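Local coordinates for protein cytochrome C-550 (Paracoccus versutus, PDB 2BH4) that probably carries single electrons between redox partners through a covalently bound heme c, here in a ferric variant whose axial methionine is replaced by lysine, at residues Lys46-Glu51 against Glu61-Asn66; Cys18-Ala23 against Gly36-Gly41. The protein carries 1 engineered substitution. One frame throughout, in Å; residues are numbered along the deposited sequence.

Contact 1 (Lys46-Glu51 against Glu61-Asn66); sequences KIASVE and EVAEKN. With HEC (heme c), chain B.
Ala63 turns its methyl group into the bend of the chain at Lys46-Ala48, and this is where the helix and the loop come closest: Ala63 CB lies 3.4 Å from the backbone O of Ile47. Alanine suits the place because a single carbon lets the loop pass close to the helix, the CA atoms of Ile47 and Ala63 being 5.5 Å apart. Ile47 can be followed outward from its backbone. Its CB rests 4.2 Å from Ala63 CB. There the side chain forks: CG2, set anti to the backbone N, continues across the contact and meets Val62 CG1 at 4.2 Å, the two side chains crossing at a slant, while CG1 (chi1 -55°) carries CD1 away from residues 61-66. Two beta-branched residues thus extend the apolar seam begun by the alanine.

Lys46 handles the more polar border. Its chain runs extended as far as CE and bends only at the last torsion (chi4 57°), which brings NZ beside the last turn of the helix. Direct approach to Ala63 O stops at 3.9 Å; two waters fill in: one, 2.8 Å from Lys46 NZ, donates to Ala63 O, and the other, also bound to NZ, donates to Asn66 O. The ammonium group is thereby held over carbonyls at the C-terminal end of the helix, a location that should suit a positive charge. On the loop's other flank, Ala48 N donates to heme propionate O2A at 3.1 Å.

Helix 57-65 also supplies Ile59, which touches Ile47 and Ala48. Met69 and Trp71 pack on Ile47 from the following loop, and helix 83-91 covers Val62 through Leu87, Lys90 and Thr91.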
loop_
_atom_site.group_PDB
_atom_site.type_symbol
_atom_site.label_atom_id
_atom_site.label_comp_id
_atom_site.label_asym_id
_atom_site.label_seq_id
_atom_site.Cartn_x
_atom_site.Cartn_y
_atom_site.Cartn_z
ATOM N N LYS A 46 -2.742 8.730 5.123
ATOM C CA LYS A 46 -2.990 9.576 3.945
ATOM C C LYS A 46 -2.296 9.009 2.712
ATOM O O LYS A 46 -1.136 8.600 2.766
ATOM C CB LYS A 46 -2.523 11.007 4.201
ATOM C CG LYS A 46 -2.730 11.947 3.042
ATOM C CD LYS A 46 -2.167 13.343 3.374
ATOM C CE LYS A 46 -1.981 14.205 2.154
ATOM N NZ LYS A 46 -3.182 14.397 1.373
ATOM N N ILE A 47 -3.019 8.974 1.597
ATOM C CA ILE A 47 -2.453 8.500 0.335
ATOM C C ILE A 47 -1.162 9.248 0.017
ATOM O O ILE A 47 -1.114 10.481 0.085
ATOM C CB ILE A 47 -3.443 8.732 -0.834
ATOM C CG1 ILE A 47 -4.817 8.103 -0.555
ATOM C CG2 ILE A 47 -2.891 8.216 -2.143
ATOM C CD1 ILE A 47 -4.836 6.617 -0.428
ATOM N N ALA A 48 -0.123 8.496 -0.360
ATOM C CA ALA A 48 1.137 9.071 -0.858
ATOM C C ALA A 48 1.721 10.140 0.052
ATOM O O ALA A 48 2.025 11.258 -0.407
ATOM C CB ALA A 48 0.935 9.600 -2.277
ATOM N N SER A 49 1.917 9.789 1.323
ATOM C CA SER A 49 2.366 10.770 2.330
ATOM C C SER A 49 3.639 10.409 3.093
ATOM O O SER A 49 4.015 11.129 4.039
ATOM C CB SER A 49 1.242 11.062 3.325
ATOM O OG SER A 49 0.878 9.916 4.078
ATOM N N VAL A 50 4.324 9.346 2.687
ATOM C CA VAL A 50 5.559 8.976 3.379
ATOM C C VAL A 50 6.656 10.008 3.088
ATOM O O VAL A 50 6.983 10.277 1.938
ATOM C CB VAL A 50 6.010 7.561 2.997
ATOM C CG1 VAL A 50 7.359 7.240 3.621
ATOM C CG2 VAL A 50 4.963 6.553 3.466
ATOM N N GLU A 51 7.200 10.580 4.165
ATOM C CA GLU A 51 8.274 11.563 4.097
ATOM C C GLU A 51 9.444 11.030 3.293
ATOM O O GLU A 51 9.900 9.910 3.524
ATOM C CB GLU A 51 8.724 11.888 5.529
ATOM C CG GLU A 51 9.830 12.911 5.718
ATOM C CD GLU A 51 10.275 12.983 7.185
ATOM O OE1 GLU A 51 10.954 12.040 7.663
ATOM O OE2 GLU A 51 9.947 13.978 7.865
ATOM N N GLU A 61 -1.526 12.866 -7.646
ATOM C CA GLU A 61 -2.753 13.535 -8.088
ATOM C C GLU A 61 -3.948 13.040 -7.307
ATOM O O GLU A 61 -4.815 13.816 -6.922
ATOM C CB GLU A 61 -2.965 13.343 -9.579
ATOM C CG GLU A 61 -4.194 14.062 -10.097
ATOM C CD GLU A 61 -4.300 14.070 -11.621
ATOM O OE1 GLU A 61 -3.262 14.040 -12.311
ATOM O OE2 GLU A 61 -5.435 14.132 -12.121
ATOM N N VAL A 62 -3.970 11.749 -7.006
ATOM C CA VAL A 62 -5.037 11.214 -6.166
ATOM C C VAL A 62 -5.054 11.962 -4.843
ATOM O O VAL A 62 -6.091 12.414 -4.406
ATOM C CB VAL A 62 -4.873 9.693 -5.890
ATOM C CG1 VAL A 62 -5.928 9.220 -4.864
ATOM C CG2 VAL A 62 -5.018 8.901 -7.169
ATOM N N ALA A 63 -3.888 12.089 -4.214
ATOM C CA ALA A 63 -3.811 12.740 -2.917
ATOM C C ALA A 63 -4.162 14.221 -3.017
ATOM O O ALA A 63 -4.885 14.725 -2.162
ATOM C CB ALA A 63 -2.441 12.536 -2.306
ATOM N N GLU A 64 -3.646 14.889 -4.043
ATOM C CA GLU A 64 -3.864 16.335 -4.242
ATOM C C GLU A 64 -5.324 16.673 -4.385
ATOM O O GLU A 64 -5.802 17.668 -3.798
ATOM C CB GLU A 64 -3.122 16.823 -5.487
ATOM C CG GLU A 64 -3.328 18.313 -5.833
ATOM C CD GLU A 64 -2.986 18.669 -7.276
ATOM O OE1 GLU A 64 -2.544 17.789 -8.049
ATOM O OE2 GLU A 64 -3.183 19.852 -7.649
ATOM N N LYS A 65 -6.034 15.866 -5.164
ATOM C CA LYS A 65 -7.435 16.139 -5.483
ATOM C C LYS A 65 -8.403 15.623 -4.430
ATOM O O LYS A 65 -9.571 16.005 -4.409
ATOM C CB LYS A 65 -7.755 15.578 -6.863
ATOM C CG LYS A 65 -7.081 16.373 -7.970
ATOM C CD LYS A 65 -6.835 15.531 -9.188
ATOM C CE LYS A 65 -8.099 15.071 -9.901
ATOM N NZ LYS A 65 -7.753 13.975 -10.858
ATOM N N ASN A 66 -7.894 14.799 -3.517
ATOM C CA ASN A 66 -8.688 14.226 -2.457
ATOM C C ASN A 66 -7.912 14.346 -1.146
ATOM O O ASN A 66 -7.359 13.353 -0.636
ATOM C CB ASN A 66 -8.999 12.783 -2.795
ATOM C CG ASN A 66 -9.676 12.650 -4.157
ATOM O OD1 ASN A 66 -10.881 12.904 -4.293
ATOM N ND2 ASN A 66 -8.893 12.317 -5.178
HETATM FE FE HEC B . 3.833 -1.501 -3.734
HETATM C CHA HEC B . 3.141 1.818 -3.504
HETATM C CHB HEC B . 1.419 -2.163 -1.408
HETATM C CHC HEC B . 4.246 -4.867 -4.237
HETATM C CHD HEC B . 6.635 -0.889 -5.577
HETATM N NA HEC B . 2.537 -0.384 -2.675
HETATM C C1A HEC B . 2.379 0.984 -2.722
HETATM C C2A HEC B . 1.323 1.407 -1.845
HETATM C C3A HEC B . 0.843 0.293 -1.270
HETATM C C4A HEC B . 1.592 -0.846 -1.779
HETATM C CMA HEC B . -0.304 0.221 -0.259
HETATM C CAA HEC B . 0.908 2.863 -1.601
HETATM C CBA HEC B . 1.764 3.380 -0.448
HETATM C CGA HEC B . 1.567 4.829 -0.066
HETATM O O1A HEC B . 2.391 5.327 0.770
HETATM O O2A HEC B . 0.614 5.496 -0.553
HETATM N NB HEC B . 2.994 -3.200 -2.965
HETATM C C1B HEC B . 2.066 -3.243 -1.947
HETATM C C2B HEC B . 1.808 -4.632 -1.634
HETATM C C3B HEC B . 2.547 -5.372 -2.450
HETATM C C4B HEC B . 3.340 -4.495 -3.289
HETATM C CMB HEC B . 0.847 -5.103 -0.532
HETATM C CAB HEC B . 2.578 -6.913 -2.530
HETATM C CBB HEC B . 1.381 -7.482 -2.864
HETATM N NC HEC B . 5.162 -2.655 -4.692
HETATM C C1C HEC B . 5.157 -4.012 -4.837
HETATM C C2C HEC B . 6.289 -4.427 -5.635
HETATM C C3C HEC B . 6.971 -3.342 -6.021
HETATM C C4C HEC B . 6.276 -2.216 -5.408
HETATM C CMC HEC B . 6.594 -5.902 -5.966
HETATM C CAC HEC B . 8.260 -3.232 -6.883
HETATM C CBC HEC B . 8.384 -3.868 -8.080
HETATM N ND HEC B . 4.725 0.153 -4.422
HETATM C C1D HEC B . 5.871 0.181 -5.205
HETATM C C2D HEC B . 6.116 1.535 -5.652
HETATM C C3D HEC B . 5.047 2.356 -5.029
HETATM C C4D HEC B . 4.190 1.432 -4.276
HETATM C CMD HEC B . 7.237 2.076 -6.544
HETATM C CAD HEC B . 4.868 3.866 -5.275
HETATM C CBD HEC B . 3.789 3.917 -6.374
HETATM C CGD HEC B . 3.720 5.251 -7.113
HETATM O O1D HEC B . 4.374 6.216 -6.660
HETATM O O2D HEC B . 2.986 5.353 -8.129
HETATM O O HOH W 1 -5.037 12.335 0.452
HETATM O O HOH W 2 -3.296 16.496 -0.539
#

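Contact 2 (Cys18-Ala23 against Gly36-Gly41); sequences CHMVQA and GPNLYG. With HEC (heme c), chain B.
Leu39 lays its CD1 methyl over one face of the His19 imidazole, 3.6 Å from the ring centroid, a CH-pi contact, and rests CD2 on the proximal face of the heme, 3.8 Å from pyrrole carbon C3A. At the rim of the same ring, His19 ND1 donates to Pro37 O at 2.7 Å, nearly straight, the oxygen lying in the ring plane and offering a lone pair of its carbonyl. With CG anti to the carbonyl carbon (chi1 -69°) the ring swings out so that NE2 points at the iron.

Farther along, Asn38 OD1 accepts from Gln22 N at 3.0 Å and, from the opposite face, from Tyr40 N, which closes an Asx turn; its ND2 returns a bond to Gln22 O at 2.9 Å. Asparagine suits the place because one amide offers both an acceptor and a donor, mimicking a backbone partner for Gln22. Beside it Leu39 N binds Met20 O at 3.0 Å.

Cys18 and His19 end the CXXCH motif of c-type cytochromes: Cys18 SG is bonded to heme CAC, and His19 NE2 is an axial ligand, with the engineered Lys100 completing the iron's coordination. With NE2 on the iron, the bond to Pro37 O sets the rotation of the imidazole, and the leucine methyl over one face helps to limit it. That carbonyl probably enriches the ligand's electron density, which would tend to stabilise the ferric state.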
loop_
_atom_site.group_PDB
_atom_site.type_symbol
_atom_site.label_atom_id
_atom_site.label_comp_id
_atom_site.label_asym_id
_atom_site.label_seq_id
_atom_site.Cartn_x
_atom_site.Cartn_y
_atom_site.Cartn_z
ATOM N N CYS A 18 10.368 -4.965 -2.769
ATOM C CA CYS A 18 10.262 -3.532 -2.896
ATOM C C CYS A 18 9.933 -2.755 -1.629
ATOM O O CYS A 18 10.310 -1.588 -1.511
ATOM C CB CYS A 18 9.217 -3.238 -3.955
ATOM S SG CYS A 18 9.693 -3.898 -5.566
ATOM N N HIS A 19 9.210 -3.399 -0.717
ATOM C CA HIS A 19 8.700 -2.760 0.486
ATOM C C HIS A 19 9.207 -3.399 1.758
ATOM O O HIS A 19 9.277 -4.626 1.865
ATOM C CB HIS A 19 7.173 -2.903 0.542
ATOM C CG HIS A 19 6.414 -2.122 -0.489
ATOM N ND1 HIS A 19 6.119 -0.779 -0.359
ATOM C CD2 HIS A 19 5.776 -2.536 -1.610
ATOM C CE1 HIS A 19 5.348 -0.400 -1.363
ATOM N NE2 HIS A 19 5.124 -1.449 -2.139
ATOM N N MET A 20 9.466 -2.570 2.763
ATOM C CA MET A 20 9.646 -3.084 4.121
ATOM C C MET A 20 8.432 -2.770 4.975
ATOM O O MET A 20 7.568 -1.990 4.587
ATOM C CB MET A 20 10.886 -2.494 4.777
ATOM C CG MET A 20 10.755 -1.045 5.145
ATOM S SD MET A 20 12.274 -0.337 5.785
ATOM C CE MET A 20 13.287 -0.343 4.325
ATOM N N VAL A 21 8.386 -3.416 6.133
ATOM C CA VAL A 21 7.441 -3.078 7.198
ATOM C C VAL A 21 8.332 -2.877 8.419
ATOM O O VAL A 21 8.846 -3.848 9.002
ATOM C CB VAL A 21 6.395 -4.179 7.434
ATOM C CG1 VAL A 21 5.444 -3.784 8.560
ATOM C CG2 VAL A 21 5.614 -4.450 6.146
ATOM N N GLN A 22 8.565 -1.615 8.745
ATOM C CA GLN A 22 9.476 -1.234 9.827
ATOM C C GLN A 22 8.806 -0.223 10.750
ATOM O O GLN A 22 8.306 0.806 10.315
ATOM C CB GLN A 22 10.761 -0.647 9.233
ATOM C CG GLN A 22 11.875 -0.466 10.244
ATOM C CD GLN A 22 13.075 0.234 9.634
ATOM O OE1 GLN A 22 13.123 1.461 9.551
ATOM N NE2 GLN A 22 14.046 -0.552 9.191
ATOM N N ALA A 23 8.804 -0.520 12.044
ATOM C CA ALA A 23 8.153 0.363 13.006
ATOM C C ALA A 23 8.899 1.694 13.198
ATOM O O ALA A 23 10.076 1.793 12.854
ATOM C CB ALA A 23 7.981 -0.363 14.321
ATOM N N GLY A 36 9.682 0.753 -2.943
ATOM C CA GLY A 36 8.387 1.298 -2.562
ATOM C C GLY A 36 8.486 1.770 -1.125
ATOM O O GLY A 36 9.420 1.395 -0.419
ATOM N N PRO A 37 7.516 2.566 -0.664
ATOM C CA PRO A 37 7.593 3.088 0.687
ATOM C C PRO A 37 7.333 2.051 1.801
ATOM O O PRO A 37 6.734 0.986 1.586
ATOM C CB PRO A 37 6.509 4.171 0.698
ATOM C CG PRO A 37 5.587 3.801 -0.346
ATOM C CD PRO A 37 6.376 3.123 -1.407
ATOM N N ASN A 38 7.803 2.378 2.992
ATOM C CA ASN A 38 7.536 1.575 4.181
ATOM C C ASN A 38 6.017 1.443 4.328
ATOM O O ASN A 38 5.278 2.439 4.230
ATOM C CB ASN A 38 8.124 2.307 5.391
ATOM C CG ASN A 38 8.114 1.493 6.684
ATOM O OD1 ASN A 38 7.569 0.394 6.788
ATOM N ND2 ASN A 38 8.794 2.035 7.684
ATOM N N LEU A 39 5.567 0.207 4.542
ATOM C CA LEU A 39 4.136 -0.082 4.681
ATOM C C LEU A 39 3.682 -0.264 6.119
ATOM O O LEU A 39 2.488 -0.465 6.348
ATOM C CB LEU A 39 3.721 -1.278 3.802
ATOM C CG LEU A 39 3.880 -1.071 2.292
ATOM C CD1 LEU A 39 3.492 -2.302 1.510
ATOM C CD2 LEU A 39 3.097 0.130 1.817
ATOM N N TYR A 40 4.592 -0.172 7.089
ATOM C CA TYR A 40 4.148 -0.111 8.468
ATOM C C TYR A 40 3.160 1.050 8.581
ATOM O O TYR A 40 3.447 2.156 8.156
ATOM C CB TYR A 40 5.283 0.146 9.459
ATOM C CG TYR A 40 4.758 0.385 10.862
ATOM C CD1 TYR A 40 4.329 1.646 11.274
ATOM C CD2 TYR A 40 4.626 -0.673 11.751
ATOM C CE1 TYR A 40 3.792 1.842 12.550
ATOM C CE2 TYR A 40 4.122 -0.491 13.016
ATOM C CZ TYR A 40 3.702 0.756 13.420
ATOM O OH TYR A 40 3.194 0.902 14.695
ATOM N N GLY A 41 2.038 0.838 9.269
ATOM C CA GLY A 41 1.097 1.929 9.469
ATOM C C GLY A 41 0.332 2.428 8.269
ATOM O O GLY A 41 -0.294 3.480 8.339
HETATM FE FE HEC B . 3.833 -1.501 -3.734
HETATM C CHA HEC B . 3.141 1.818 -3.504
HETATM C CHB HEC B . 1.419 -2.163 -1.408
HETATM C CHC HEC B . 4.246 -4.867 -4.237
HETATM C CHD HEC B . 6.635 -0.889 -5.577
HETATM N NA HEC B . 2.537 -0.384 -2.675
HETATM C C1A HEC B . 2.379 0.984 -2.722
HETATM C C2A HEC B . 1.323 1.407 -1.845
HETATM C C3A HEC B . 0.843 0.293 -1.270
HETATM C C4A HEC B . 1.592 -0.846 -1.779
HETATM C CMA HEC B . -0.304 0.221 -0.259
HETATM C CAA HEC B . 0.908 2.863 -1.601
HETATM C CBA HEC B . 1.764 3.380 -0.448
HETATM C CGA HEC B . 1.567 4.829 -0.066
HETATM O O1A HEC B . 2.391 5.327 0.770
HETATM O O2A HEC B . 0.614 5.496 -0.553
HETATM N NB HEC B . 2.994 -3.200 -2.965
HETATM C C1B HEC B . 2.066 -3.243 -1.947
HETATM C C2B HEC B . 1.808 -4.632 -1.634
HETATM C C3B HEC B . 2.547 -5.372 -2.450
HETATM C C4B HEC B . 3.340 -4.495 -3.289
HETATM C CMB HEC B . 0.847 -5.103 -0.532
HETATM C CAB HEC B . 2.578 -6.913 -2.530
HETATM C CBB HEC B . 1.381 -7.482 -2.864
HETATM N NC HEC B . 5.162 -2.655 -4.692
HETATM C C1C HEC B . 5.157 -4.012 -4.837
HETATM C C2C HEC B . 6.289 -4.427 -5.635
HETATM C C3C HEC B . 6.971 -3.342 -6.021
HETATM C C4C HEC B . 6.276 -2.216 -5.408
HETATM C CMC HEC B . 6.594 -5.902 -5.966
HETATM C CAC HEC B . 8.260 -3.232 -6.883
HETATM C CBC HEC B . 8.384 -3.868 -8.080
HETATM N ND HEC B . 4.725 0.153 -4.422
HETATM C C1D HEC B . 5.871 0.181 -5.205
HETATM C C2D HEC B . 6.116 1.535 -5.652
HETATM C C3D HEC B . 5.047 2.356 -5.029
HETATM C C4D HEC B . 4.190 1.432 -4.276
HETATM C CMD HEC B . 7.237 2.076 -6.544
HETATM C CAD HEC B . 4.868 3.866 -5.275
HETATM C CBD HEC B . 3.789 3.917 -6.374
HETATM C CGD HEC B . 3.720 5.251 -7.113
HETATM O O1D HEC B . 4.374 6.216 -6.660
HETATM O O2D HEC B . 2.986 5.353 -8.129
HETATM O O HOH W 3 10.222 0.265 1.873
#

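Overall arrangement
From the N terminus the chain passes helix 5-11 and reaches the heme-linked Cys18 at the start of 18-23, runs out through the loop that follows strand 21-22, and returns at Gly36-Gly41, where contact 2 closes that loop. Only then does contact 1 open, at Lys46, to be closed by the second half of helix 57-65; the two closures are in series, neither nested nor crossed. Their centres lie about 16 Å apart, yet they meet where Val50 CG2 packs 4.0 Å from Pro37 CB. Heme c links them further: contact 2 anchors its iron and one thioether, and contact 1 receives a propionate, which ties the heme-binding segment to the helix beyond.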